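Polycomb protein Scm (Drosophila melanogaster, PDB 5J8Y) probably links Polycomb complexes on chromatin, its SAM domain pairing with that of Sfmbt to help bring PRC1 to Polycomb response elements. Local coordinates at residues Leu43-Ser47 against Glu48-Lys52. Sequence-based numbering, arbitrary orientation.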
ATOM      1  N   LEU A  43      -3.734  -6.351   2.847  1.00 20.60           N
ATOM      2  CA  LEU A  43      -5.176  -6.153   2.899  1.00 19.39           C
ATOM      3  C   LEU A  43      -5.633  -4.982   2.028  1.00 20.27           C
ATOM      4  O   LEU A  43      -6.803  -4.901   1.652  1.00 20.33           O
ATOM      5  CB  LEU A  43      -5.619  -5.934   4.346  1.00 20.94           C
ATOM      6  CG  LEU A  43      -5.338  -7.099   5.300  1.00 23.38           C
ATOM      7  CD1 LEU A  43      -5.632  -6.704   6.740  1.00 26.44           C
ATOM      8  CD2 LEU A  43      -6.153  -8.319   4.907  1.00 23.58           C
ATOM      9  N   LEU A  44      -4.707  -4.084   1.705  1.00 19.44           N
ATOM     10  CA  LEU A  44      -5.019  -2.914   0.888  1.00 19.89           C
ATOM     11  C   LEU A  44      -4.821  -3.179  -0.604  1.00 19.48           C
ATOM     12  O   LEU A  44      -5.184  -2.353  -1.438  1.00 19.26           O
ATOM     13  CB  LEU A  44      -4.156  -1.724   1.320  1.00 20.60           C
ATOM     14  CG  LEU A  44      -4.496  -1.087   2.672  1.00 19.96           C
ATOM     15  CD1 LEU A  44      -3.448  -0.047   3.045  1.00 21.76           C
ATOM     16  CD2 LEU A  44      -5.884  -0.458   2.653  1.00 24.04           C
ATOM     17  N   LEU A  45      -4.245  -4.329  -0.938  1.00 19.07           N
ATOM     18  CA  LEU A  45      -3.984  -4.667  -2.335  1.00 19.71           C
ATOM     19  C   LEU A  45      -5.260  -4.811  -3.154  1.00 19.85           C
ATOM     20  O   LEU A  45      -6.351  -4.996  -2.614  1.00 19.03           O
ATOM     21  CB  LEU A  45      -3.185  -5.967  -2.435  1.00 20.36           C
ATOM     22  CG  LEU A  45      -1.666  -5.859  -2.336  1.00 20.86           C
ATOM     23  CD1 LEU A  45      -1.075  -7.219  -2.065  1.00 24.67           C
ATOM     24  CD2 LEU A  45      -1.089  -5.276  -3.614  1.00 23.16           C
ATOM     25  N   ASN A  46      -5.091  -4.736  -4.460  1.00 21.07           N
ATOM     26  CA  ASN A  46      -6.079  -5.027  -5.456  1.00 24.65           C
ATOM     27  C   ASN A  46      -5.383  -5.609  -6.660  1.00 25.92           C
ATOM     28  O   ASN A  46      -4.229  -5.420  -6.824  1.00 23.43           O
ATOM     29  CB  ASN A  46      -6.992  -3.875  -5.778  1.00 26.22           C
ATOM     30  CG  ASN A  46      -6.264  -2.673  -6.335  1.00 27.03           C
ATOM     31  OD1 ASN A  46      -5.477  -2.761  -7.232  1.00 27.06           O
ATOM     32  ND2 ASN A  46      -6.547  -1.557  -5.777  1.00 29.54           N
ATOM     33  N   SER A  47      -6.111  -6.338  -7.467  1.00 24.15           N
ATOM     34  CA  SER A  47      -5.565  -6.969  -8.658  1.00 24.11           C
ATOM     35  C   SER A  47      -4.908  -5.996  -9.570  1.00 25.66           C
ATOM     36  O   SER A  47      -3.938  -6.307 -10.135  1.00 25.80           O
ATOM     37  CB  SER A  47      -6.596  -7.780  -9.420  1.00 26.08           C
ATOM     38  OG  SER A  47      -7.508  -6.983 -10.001  1.00 25.54           O
ATOM     39  N   GLU A  48      -5.443  -4.807  -9.676  1.00 25.32           N
ATOM     40  CA  GLU A  48      -4.862  -3.773 -10.488  1.00 27.31           C
ATOM     41  C   GLU A  48      -3.438  -3.419 -10.084  1.00 26.66           C
ATOM     42  O   GLU A  48      -2.584  -3.456 -10.910  1.00 27.13           O
ATOM     43  CB  GLU A  48      -5.714  -2.521 -10.473  1.00 29.01           C
ATOM     44  CG  GLU A  48      -7.036  -2.651 -11.178  1.00 32.02           C
ATOM     45  CD  GLU A  48      -8.016  -3.618 -10.552  1.00 33.36           C
ATOM     46  OE1 GLU A  48      -8.023  -3.835  -9.359  1.00 31.58           O
ATOM     47  OE2 GLU A  48      -8.799  -4.162 -11.323  1.00 36.44           O
ATOM     48  N   MET A  49      -3.215  -3.089  -8.828  1.00 26.55           N
ATOM     49  CA  MET A  49      -1.896  -2.719  -8.314  1.00 27.00           C
ATOM     50  C   MET A  49      -0.910  -3.877  -8.452  1.00 27.12           C
ATOM     51  O   MET A  49       0.280  -3.666  -8.692  1.00 29.24           O
ATOM     52  CB  MET A  49      -1.991  -2.286  -6.848  1.00 24.87           C
ATOM     53  CG  MET A  49      -2.813  -1.023  -6.619  1.00 25.28           C
ATOM     54  SD  MET A  49      -2.120   0.442  -7.409  1.00 30.47           S
ATOM     55  CE  MET A  49      -0.688   0.743  -6.376  1.00 28.59           C
ATOM     56  N   MET A  50      -1.413  -5.098  -8.304  1.00 26.65           N
ATOM     57  CA  MET A  50      -0.587  -6.295  -8.436  1.00 28.28           C
ATOM     58  C   MET A  50      -0.017  -6.445  -9.841  1.00 28.73           C
ATOM     59  O   MET A  50       1.183  -6.638 -10.019  1.00 28.21           O
ATOM     60  CB  MET A  50      -1.395  -7.546  -8.098  1.00 26.09           C
ATOM     61  CG  MET A  50      -1.727  -7.718  -6.634  1.00 26.77           C
ATOM     62  SD  MET A  50      -2.554  -9.295  -6.361  1.00 29.97           S
ATOM     63  CE  MET A  50      -3.714  -8.853  -5.075  1.00 25.74           C
ATOM     64  N   MET A  51      -0.886  -6.367 -10.839  1.00 26.31           N
ATOM     65  CA  MET A  51      -0.479  -6.647 -12.207  1.00 29.79           C
ATOM     66  C   MET A  51       0.162  -5.432 -12.869  1.00 28.80           C
ATOM     67  O   MET A  51       1.043  -5.578 -13.716  1.00 31.38           O
ATOM     68  CB  MET A  51      -1.679  -7.129 -13.023  1.00 28.71           C
ATOM     69  CG  MET A  51      -2.199  -8.485 -12.570  1.00 29.83           C
ATOM     70  SD  MET A  51      -3.590  -9.101 -13.542  1.00 29.84           S
ATOM     71  CE  MET A  51      -2.833  -9.267 -15.157  1.00 35.40           C
ATOM     72  N   LYS A  52      -0.264  -4.235 -12.479  1.00 29.07           N
ATOM     73  CA  LYS A  52       0.296  -3.026 -13.067  1.00 29.35           C
ATOM     74  C   LYS A  52       1.679  -2.711 -12.504  1.00 30.37           C
ATOM     75  O   LYS A  52       2.613  -2.446 -13.263  1.00 31.78           O
ATOM     76  CB  LYS A  52      -0.626  -1.824 -12.846  1.00 30.45           C
ATOM     77  CG  LYS A  52      -0.366  -0.699 -13.839  1.00 30.70           C
ATOM     78  CD  LYS A  52      -1.177   0.552 -13.551  1.00 32.57           C
ATOM     79  CE  LYS A  52      -1.406   1.343 -14.831  1.00 36.37           C
ATOM     80  NZ  LYS A  52      -1.636   2.794 -14.586  1.00 40.41           N
TER
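N46 caps the helix that follows it, as its amide oxygen shows: OD1 accepts from M49 N at 2.8 Å, with an N-H...O angle of 167°. A chi1 of 61° sets CG between the backbone N and the carbonyl carbon, which brings OD1 to the N-terminal end of the helix, in line with the M49 N-H. M49 CG is carried to within 3.2 Å of the same N46 OD1, a close approach that accompanies the cap bond. Backbone bonds continue the turn: M50 N donates to N46 O at 3.2 Å, and M51 N to S47 O at 3.1 Å.

Among the polar side chains, E48 bends at chi2 (65°), which turns its carboxylate back to the N-terminal end; OE1 comes within 3.3 Å of S47 OG. That hydroxyl is hydrogen-bonded to A79 O, tying the helix start to the C-terminal tail.

Apolar contact comes from L45, whose CD2 meets M50 CG at 3.9 Å, the two side chains crossing at about a right angle. M50 continues onto I64 and C65 of helix 58-71, while L45 also packs on V56 of the Sfmbt chain. The L45-M50 contact lies beside the N46-M49 bond, an Asn N-cap opening helix 47-53, one of the short helices in this five-helix SAM domain.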